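PDB 3GDW: sigma-54 interaction domain protein from Enterococcus faecalis, which probably acts as a sigma-54-dependent transcription regulator that binds ATP and DNA, represented here by its mannose-type phosphotransferase (PTS) EIIA domain. Local coordinates for the interface of chains A and B. Coordinates in Å, arbitrary orientation; residue numbers count along the deposited sequence, not the author numbering. Chains: chain A/B, Sigma-54 interaction domain protein.

Contact 1: the interface of chains A and B. Residues chain A 128, 132-133; chain B 76, 92-94, 118.
The C-terminal turn of helix 114-132 of chain A, with the residue that follows it, meets the end of strand 90-93, the loop behind it and helix 114-135 of chain B. A:Gln132 makes the central contact. Its chain bends at the second torsion (chi2 82°) and lays the amide alongside the backbone from B:Ala92 to B:Thr94, while its tip meets the tip of B:Tyr118. As modelled, OE1 accepts from the phenol OH of B:Tyr118 at 3.0 Å, in the carbonyl plane and on a lone pair. NE2 lies 3.3 Å from the hydroxyl OG1 of B:Thr94, which stays close to the amide plane.

The orientation of this amide is nevertheless doubtful. A:Gln132 OE1 sits 2.8 Å from B:Ala92 O, where both can only accept. A:Gln132 NE2 sits 2.9 Å from B:Thr94 N, where both can only donate. Exchanging the two ends probably describes the contact better: NE2 would donate to B:Ala92 O and the phenol oxygen of B:Tyr118, and OE1 could accept from B:Thr94 N and OG1.

A:Phe133 lays one face on A:Gln132 CG and turns its CD1-CE1 edge to the face of B:Tyr118, edge-to-face, with CE1 3.6 Å from CZ and the planes 67° apart. This should help fix the phenol's rotation. The site thus docks the end of one subunit's last helix beside a strand end of its partner.

Contact 2: the interface of chains A and B. Residues chain A 11-16; chain B 16, 19-20, 23, 98.
The hydroxyl OG of B:Ser19 is gripped from several directions by the segment of chain A that leads into helix 16-28. The backbone N of A:Ser15 donates to it at 3.0 Å in a nearly straight bond (165° at the hydrogen). A:Thr16 OG1 lies 2.8 Å from B:Ser19 OG in a hydroxyl pair of undecided direction. A:Thr16 N approaches B:Ser19 OG to 3.1 Å. This OG stands anti to its own backbone N (chi1 -178°), where it can act much like a cap at the start of the partner's helix. A water links the same hydroxyl and B:Ser19 O to A:Asp14 N.

One turn further along the helix of chain B, B:Thr23 OG1 donates to A:His12 O at 3.0 Å. It comes from above the carbonyl plane, 51° out of it, and not along a lone pair; the same hydroxyl also reaches B:Ser19 O, so the two acceptors compete for its hydrogen. A:His12 occupies the position of the phosphoryl-accepting histidine of the EIIA family, and the partner subunit therefore supports the backbone at the probable active site.

Beside the polar groups, the methyl CG2 of A:Thr16 packs across the extended chain of B:Met20, 3.7 Å from CG, and the selenomethionine methyls meet with A:Met11 CE 3.8 Å from B:Met20 CE.

Contact 3: the interface of chains A and B. Residues chain A 94-95, 125; chain B 100, 124-125, 128, 131.
A:Met95 adopts a left-handed backbone conformation (phi 49°, psi 44°) in the loop after strand 90-93, directing its side chain at B:Val128 on helix 114-135 of chain B. This selenomethionine runs straight through its second torsion, then bends at the third and ends over B:Val128, where CE lies a tight 3.3 Å from CG2. On the way its selenium passes over one face of the B:Phe125 ring, offset toward the rim and 4.0 Å from CD1. B:Ile100 closes in beside the methyl, with CD1 3.9 Å from A:Met95 CE.

The other methyl of B:Val128 has a different partner. CG1, anti to the backbone N (chi1 168°), sits above the ring plane of A:Phe125, just outside its rim, 3.6 Å from CE2. The two copies of Phe125 then cross at about a right angle, the tip CZ of A:Phe125 standing 3.8 Å from CD1 of B:Phe125. The core is apolar: A:Thr94 OG1 and B:Glu131 OE1 come nearest at its margin, on side chains that also cross at about a right angle, but are 3.9 Å apart, too far for a bond.

Two copies of one residue thus meet near the two-fold axis with different side-chain rotations, so the symmetry is locally relaxed. The site lies where the subunits' last helices meet against the chain A loop after strand 90-93.

Contact 4: the interface of chains A and B. Residues chain A 97, 99, 128; chain B 72, 94-95.
A:Met99 and B:Met95 cross obliquely, selenoether to selenoether, with the selenium of A:Met99 resting 3.4 Å from the methyl CE of B:Met95. The A:Met99 chain runs out nearly straight from the start of helix 98-109 and turns only at its third torsion. B:Met95 instead folds back on itself: CG lies anti to the carbonyl carbon (chi1 -56°), and the chain bends again at the second torsion and the third. This compact shape presents CG to one neighbour and CE to another.

A:Val128 approaches B:Met95 at about a right angle, its CG1 branch pressed against CG at 3.5 Å, somewhat tighter than a usual methyl contact; the same methyl also brushes B:Thr94. On the backbone end of A:Met99, B:Met72 comes alongside the base of the side chain, with its selenium 3.8 Å from A:Met99 CB. Flexible selenomethionine chains, probably introduced for phasing, are thereby packed between one helix start and the loops of the partner.

A water near the two-fold axis, between the two Met95 loops, links the hydroxyl OG of A:Ser97, 2.6 Å away, to the backbone O of B:Met95 at 2.9 Å. For the protein, the site supplies an apolar join that helps seat the loop after strand 90-93 against the other subunit.

Contact 1: the interface of chains A and B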
# COMPACT_ATOMS: atom_id res chain seq x y z
N VAL A 128 -8.79 8.16 -7.38
CA VAL A 128 -8.14 7.05 -8.06
C VAL A 128 -8.99 5.80 -7.93
O VAL A 128 -9.13 5.05 -8.90
CB VAL A 128 -6.71 6.81 -7.53
CG1 VAL A 128 -6.12 5.56 -8.14
CG2 VAL A 128 -5.82 8.03 -7.86
N GLN A 132 -10.54 3.80 -11.00
CA GLN A 132 -10.21 2.37 -11.08
C GLN A 132 -11.45 1.50 -11.29
O GLN A 132 -11.45 0.59 -12.12
CB GLN A 132 -9.46 1.92 -9.83
CG GLN A 132 -9.59 0.43 -9.51
CD GLN A 132 -8.64 -0.46 -10.30
OE1 GLN A 132 -9.05 -1.44 -10.94
NE2 GLN A 132 -7.36 -0.11 -10.26
N PHE A 133 -12.49 1.78 -10.52
CA PHE A 133 -13.68 0.94 -10.55
C PHE A 133 -14.81 1.49 -11.42
O PHE A 133 -15.92 0.96 -11.40
CB PHE A 133 -14.13 0.62 -9.13
CG PHE A 133 -13.12 -0.17 -8.36
CD1 PHE A 133 -12.86 -1.48 -8.70
CD2 PHE A 133 -12.42 0.41 -7.29
CE1 PHE A 133 -11.92 -2.22 -8.02
CE2 PHE A 133 -11.49 -0.32 -6.59
CZ PHE A 133 -11.23 -1.64 -6.96
N ASN B 76 -0.50 -0.31 -14.07
CA ASN B 76 -1.83 -0.86 -14.32
C ASN B 76 -2.10 -1.18 -15.78
O ASN B 76 -2.84 -2.13 -16.08
CB ASN B 76 -2.97 -0.01 -13.74
CG ASN B 76 -3.88 -0.84 -12.84
OD1 ASN B 76 -3.40 -1.75 -12.14
ND2 ASN B 76 -5.18 -0.55 -12.83
N ALA B 92 -6.67 -5.65 -13.32
CA ALA B 92 -5.59 -4.93 -12.65
C ALA B 92 -6.15 -3.93 -11.62
O ALA B 92 -7.12 -3.23 -11.89
CB ALA B 92 -4.72 -4.21 -13.67
N ILE B 93 -5.55 -3.90 -10.44
CA ILE B 93 -6.01 -3.02 -9.38
C ILE B 93 -4.83 -2.20 -8.86
O ILE B 93 -3.82 -2.78 -8.45
CB ILE B 93 -6.65 -3.85 -8.23
CG1 ILE B 93 -7.98 -4.45 -8.72
CG2 ILE B 93 -6.85 -3.01 -6.95
CD1 ILE B 93 -8.61 -5.46 -7.79
N THR B 94 -4.96 -0.87 -8.90
CA THR B 94 -3.97 0.07 -8.37
C THR B 94 -4.16 0.35 -6.87
O THR B 94 -5.15 -0.08 -6.28
CB THR B 94 -4.03 1.46 -9.09
OG1 THR B 94 -5.31 2.07 -8.87
CG2 THR B 94 -3.80 1.33 -10.56
N TYR B 118 -12.38 -9.51 -7.51
CA TYR B 118 -12.37 -8.11 -7.93
C TYR B 118 -13.47 -7.30 -7.23
O TYR B 118 -13.23 -6.16 -6.81
CB TYR B 118 -12.53 -8.02 -9.46
CG TYR B 118 -12.32 -6.61 -10.04
CD1 TYR B 118 -11.05 -6.17 -10.36
CD2 TYR B 118 -13.40 -5.75 -10.28
CE1 TYR B 118 -10.83 -4.90 -10.90
CE2 TYR B 118 -13.20 -4.47 -10.82
CZ TYR B 118 -11.91 -4.06 -11.13
OH TYR B 118 -11.67 -2.82 -11.66

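Contact 2: the interface of chains A and B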
# COMPACT_ATOMS: atom_id res chain seq x y z
N MSE A 11 3.91 -0.21 8.79
CA MSE A 11 3.38 -1.30 7.93
C MSE A 11 3.76 -2.67 8.49
O MSE A 11 4.82 -2.83 9.10
CB MSE A 11 3.94 -1.21 6.51
CG MSE A 11 3.73 0.12 5.79
SE MSE A 11 1.84 0.49 5.46
CE MSE A 11 1.66 -0.52 3.82
N HIS A 12 2.94 -3.67 8.19
CA HIS A 12 3.27 -5.05 8.52
C HIS A 12 4.19 -5.74 7.56
O HIS A 12 3.91 -5.84 6.37
CB HIS A 12 1.99 -5.85 8.70
CG HIS A 12 1.23 -5.45 9.90
ND1 HIS A 12 1.69 -5.70 11.18
CD2 HIS A 12 0.09 -4.73 10.05
CE1 HIS A 12 0.86 -5.17 12.06
NE2 HIS A 12 -0.13 -4.60 11.40
N GLY A 13 5.28 -6.28 8.07
CA GLY A 13 6.18 -7.07 7.26
C GLY A 13 7.61 -6.69 7.50
O GLY A 13 7.91 -5.78 8.28
N ASP A 14 8.51 -7.38 6.80
CA ASP A 14 9.93 -7.20 6.97
C ASP A 14 10.42 -5.83 6.54
O ASP A 14 11.25 -5.24 7.22
CB ASP A 14 10.70 -8.24 6.17
CG ASP A 14 10.63 -9.63 6.76
OD1 ASP A 14 10.02 -9.81 7.83
OD2 ASP A 14 11.21 -10.55 6.13
N SER A 15 9.92 -5.34 5.40
CA SER A 15 10.47 -4.10 4.81
C SER A 15 9.47 -3.27 4.01
O SER A 15 9.86 -2.47 3.15
CB SER A 15 11.65 -4.47 3.89
OG SER A 15 11.21 -5.40 2.91
N THR A 16 8.18 -3.47 4.26
CA THR A 16 7.17 -2.76 3.51
C THR A 16 7.23 -1.24 3.72
O THR A 16 7.29 -0.50 2.74
CB THR A 16 5.77 -3.27 3.83
OG1 THR A 16 5.74 -4.70 3.66
CG2 THR A 16 4.75 -2.61 2.91
N THR B 16 8.82 -3.57 -1.63
CA THR B 16 7.45 -3.34 -1.18
C THR B 16 6.54 -4.48 -1.59
O THR B 16 5.83 -5.04 -0.74
CB THR B 16 6.87 -2.04 -1.73
OG1 THR B 16 7.81 -1.01 -1.46
CG2 THR B 16 5.55 -1.72 -1.02
N SER B 19 7.66 -7.88 0.22
CA SER B 19 7.42 -7.84 1.66
C SER B 19 5.91 -7.89 1.98
O SER B 19 5.51 -8.57 2.94
CB SER B 19 8.02 -6.57 2.24
OG SER B 19 7.85 -6.51 3.64
N MSE B 20 5.10 -7.16 1.22
CA MSE B 20 3.65 -7.27 1.40
C MSE B 20 3.15 -8.67 1.13
O MSE B 20 2.29 -9.16 1.88
CB MSE B 20 2.87 -6.34 0.47
CG MSE B 20 2.71 -4.98 0.94
SE MSE B 20 1.54 -4.04 -0.32
CE MSE B 20 1.87 -2.31 0.46
N THR B 23 4.15 -11.10 3.96
CA THR B 23 3.18 -10.88 5.05
C THR B 23 1.86 -11.65 4.86
O THR B 23 1.42 -12.39 5.76
CB THR B 23 2.89 -9.38 5.21
OG1 THR B 23 4.07 -8.74 5.73
CG2 THR B 23 1.72 -9.13 6.19
N THR B 98 -1.35 -3.83 1.92
CA THR B 98 -1.19 -5.18 2.53
C THR B 98 -2.50 -5.95 2.59
O THR B 98 -2.55 -7.12 2.23
CB THR B 98 -0.59 -5.04 3.95
OG1 THR B 98 0.46 -4.07 3.91
CG2 THR B 98 -0.01 -6.36 4.43
O HOH W 1 7.37 -9.24 5.07

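Contact 3: the interface of chains A and B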
# COMPACT_ATOMS: atom_id res chain seq x y z
N THR A 94 -5.17 4.97 6.48
CA THR A 94 -5.03 3.52 6.39
C THR A 94 -4.88 3.12 4.94
O THR A 94 -4.90 3.98 4.04
CB THR A 94 -6.24 2.79 7.01
OG1 THR A 94 -7.39 2.95 6.17
CG2 THR A 94 -6.54 3.33 8.37
N MSE A 95 -4.72 1.81 4.71
CA MSE A 95 -4.54 1.25 3.38
C MSE A 95 -3.48 2.02 2.60
O MSE A 95 -3.64 2.36 1.45
CB MSE A 95 -5.89 1.12 2.63
CG MSE A 95 -5.97 -0.22 1.85
SE MSE A 95 -7.61 -0.30 0.90
CE MSE A 95 -8.55 -1.46 2.18
N PHE A 125 -6.92 9.78 -3.08
CA PHE A 125 -7.22 8.38 -2.89
C PHE A 125 -8.63 8.10 -3.44
O PHE A 125 -8.83 7.14 -4.17
CB PHE A 125 -7.11 8.01 -1.42
CG PHE A 125 -7.42 6.58 -1.13
CD1 PHE A 125 -6.48 5.58 -1.37
CD2 PHE A 125 -8.67 6.22 -0.62
CE1 PHE A 125 -6.79 4.23 -1.09
CE2 PHE A 125 -9.00 4.90 -0.35
CZ PHE A 125 -8.06 3.90 -0.56
N ILE B 100 -5.22 -5.70 0.86
CA ILE B 100 -5.68 -6.06 -0.47
C ILE B 100 -4.91 -7.28 -0.98
O ILE B 100 -5.53 -8.20 -1.50
CB ILE B 100 -5.52 -4.88 -1.48
CG1 ILE B 100 -6.32 -3.66 -1.04
CG2 ILE B 100 -6.01 -5.31 -2.85
CD1 ILE B 100 -7.77 -4.00 -0.66
N SER B 124 -13.74 -3.41 -0.38
CA SER B 124 -12.76 -3.02 0.60
C SER B 124 -12.30 -1.59 0.37
O SER B 124 -12.22 -0.81 1.30
CB SER B 124 -11.54 -3.97 0.58
OG SER B 124 -11.91 -5.26 1.05
N PHE B 125 -12.00 -1.25 -0.88
CA PHE B 125 -11.63 0.12 -1.20
C PHE B 125 -12.76 1.07 -0.80
O PHE B 125 -12.51 2.06 -0.12
CB PHE B 125 -11.24 0.27 -2.68
CG PHE B 125 -9.79 -0.05 -2.97
CD1 PHE B 125 -8.79 0.88 -2.72
CD2 PHE B 125 -9.43 -1.27 -3.47
CE1 PHE B 125 -7.44 0.59 -2.98
CE2 PHE B 125 -8.10 -1.57 -3.75
CZ PHE B 125 -7.10 -0.64 -3.50
N VAL B 128 -13.01 1.88 2.85
CA VAL B 128 -11.97 2.82 3.25
C VAL B 128 -12.26 4.27 2.82
O VAL B 128 -11.96 5.21 3.56
CB VAL B 128 -10.56 2.38 2.74
CG1 VAL B 128 -9.51 3.52 2.91
CG2 VAL B 128 -10.12 1.16 3.50
N GLU B 131 -14.75 5.39 5.40
CA GLU B 131 -14.07 5.61 6.69
C GLU B 131 -13.27 6.91 6.68
O GLU B 131 -13.36 7.71 7.62
CB GLU B 131 -13.14 4.43 7.04
CG GLU B 131 -12.42 4.56 8.39
CD GLU B 131 -11.66 3.29 8.80
OE1 GLU B 131 -10.78 2.83 8.03
OE2 GLU B 131 -11.92 2.76 9.91

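Contact 4: the interface of chains A and B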
# COMPACT_ATOMS: atom_id res chain seq x y z
N SER A 97 -0.40 2.95 0.44
CA SER A 97 0.39 2.39 -0.67
C SER A 97 1.45 3.39 -1.06
O SER A 97 1.48 4.50 -0.55
CB SER A 97 -0.52 2.10 -1.87
OG SER A 97 -1.22 3.28 -2.26
N MSE A 99 2.02 5.49 -3.53
CA MSE A 99 1.64 6.85 -3.90
C MSE A 99 1.17 7.69 -2.71
O MSE A 99 1.33 8.91 -2.72
CB MSE A 99 0.59 6.85 -4.99
CG MSE A 99 -0.15 8.16 -5.07
SE MSE A 99 -1.23 8.31 -6.66
CE MSE A 99 -2.80 9.11 -5.82
N VAL A 128 -8.79 8.16 -7.38
CA VAL A 128 -8.14 7.05 -8.06
C VAL A 128 -8.99 5.80 -7.93
O VAL A 128 -9.13 5.05 -8.90
CB VAL A 128 -6.71 6.81 -7.53
CG1 VAL A 128 -6.12 5.56 -8.14
CG2 VAL A 128 -5.82 8.03 -7.86
N MSE B 72 1.10 2.24 -8.44
CA MSE B 72 0.88 3.52 -9.12
C MSE B 72 1.56 3.51 -10.50
O MSE B 72 2.11 2.49 -10.92
CB MSE B 72 1.44 4.66 -8.27
CG MSE B 72 2.91 4.45 -7.93
SE MSE B 72 3.70 5.85 -6.96
CE MSE B 72 3.27 7.34 -8.17
N THR B 94 -4.96 -0.87 -8.90
CA THR B 94 -3.97 0.07 -8.37
C THR B 94 -4.16 0.35 -6.87
O THR B 94 -5.15 -0.08 -6.28
CB THR B 94 -4.03 1.46 -9.09
OG1 THR B 94 -5.31 2.07 -8.87
CG2 THR B 94 -3.80 1.33 -10.56
N MSE B 95 -3.20 1.08 -6.29
CA MSE B 95 -3.29 1.57 -4.90
C MSE B 95 -3.34 0.39 -3.93
O MSE B 95 -3.95 0.46 -2.88
CB MSE B 95 -4.50 2.52 -4.72
CG MSE B 95 -4.52 3.72 -5.66
SE MSE B 95 -3.04 4.98 -5.37
CE MSE B 95 -2.49 5.20 -7.24
O HOH W 2 -3.69 2.96 -1.36

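Contacts 1 and 4 are near neighbours, their C-alpha centres about 8 Å apart, and share A:Val128 and B:Thr94. The centre of contact 3 lies about 11 Å from that of contact 4 and 13 Å from that of contact 1. It uses the chain-exchanged counterparts of several contact 4 residues, yet Met95 is straight at its second torsion in contact 3 but bent there in contact 4. Contact 2 stands apart, its C-alpha centre about 16 to 20 Å from theirs, beside the presumed active-site histidine. Together they describe a two-fold dimer with an apolar centre of helices and loops (contacts 3 and 4), flanked by hydrogen-bonded patches at contacts 1 and 2, consistent with EIIA-mannose relatives.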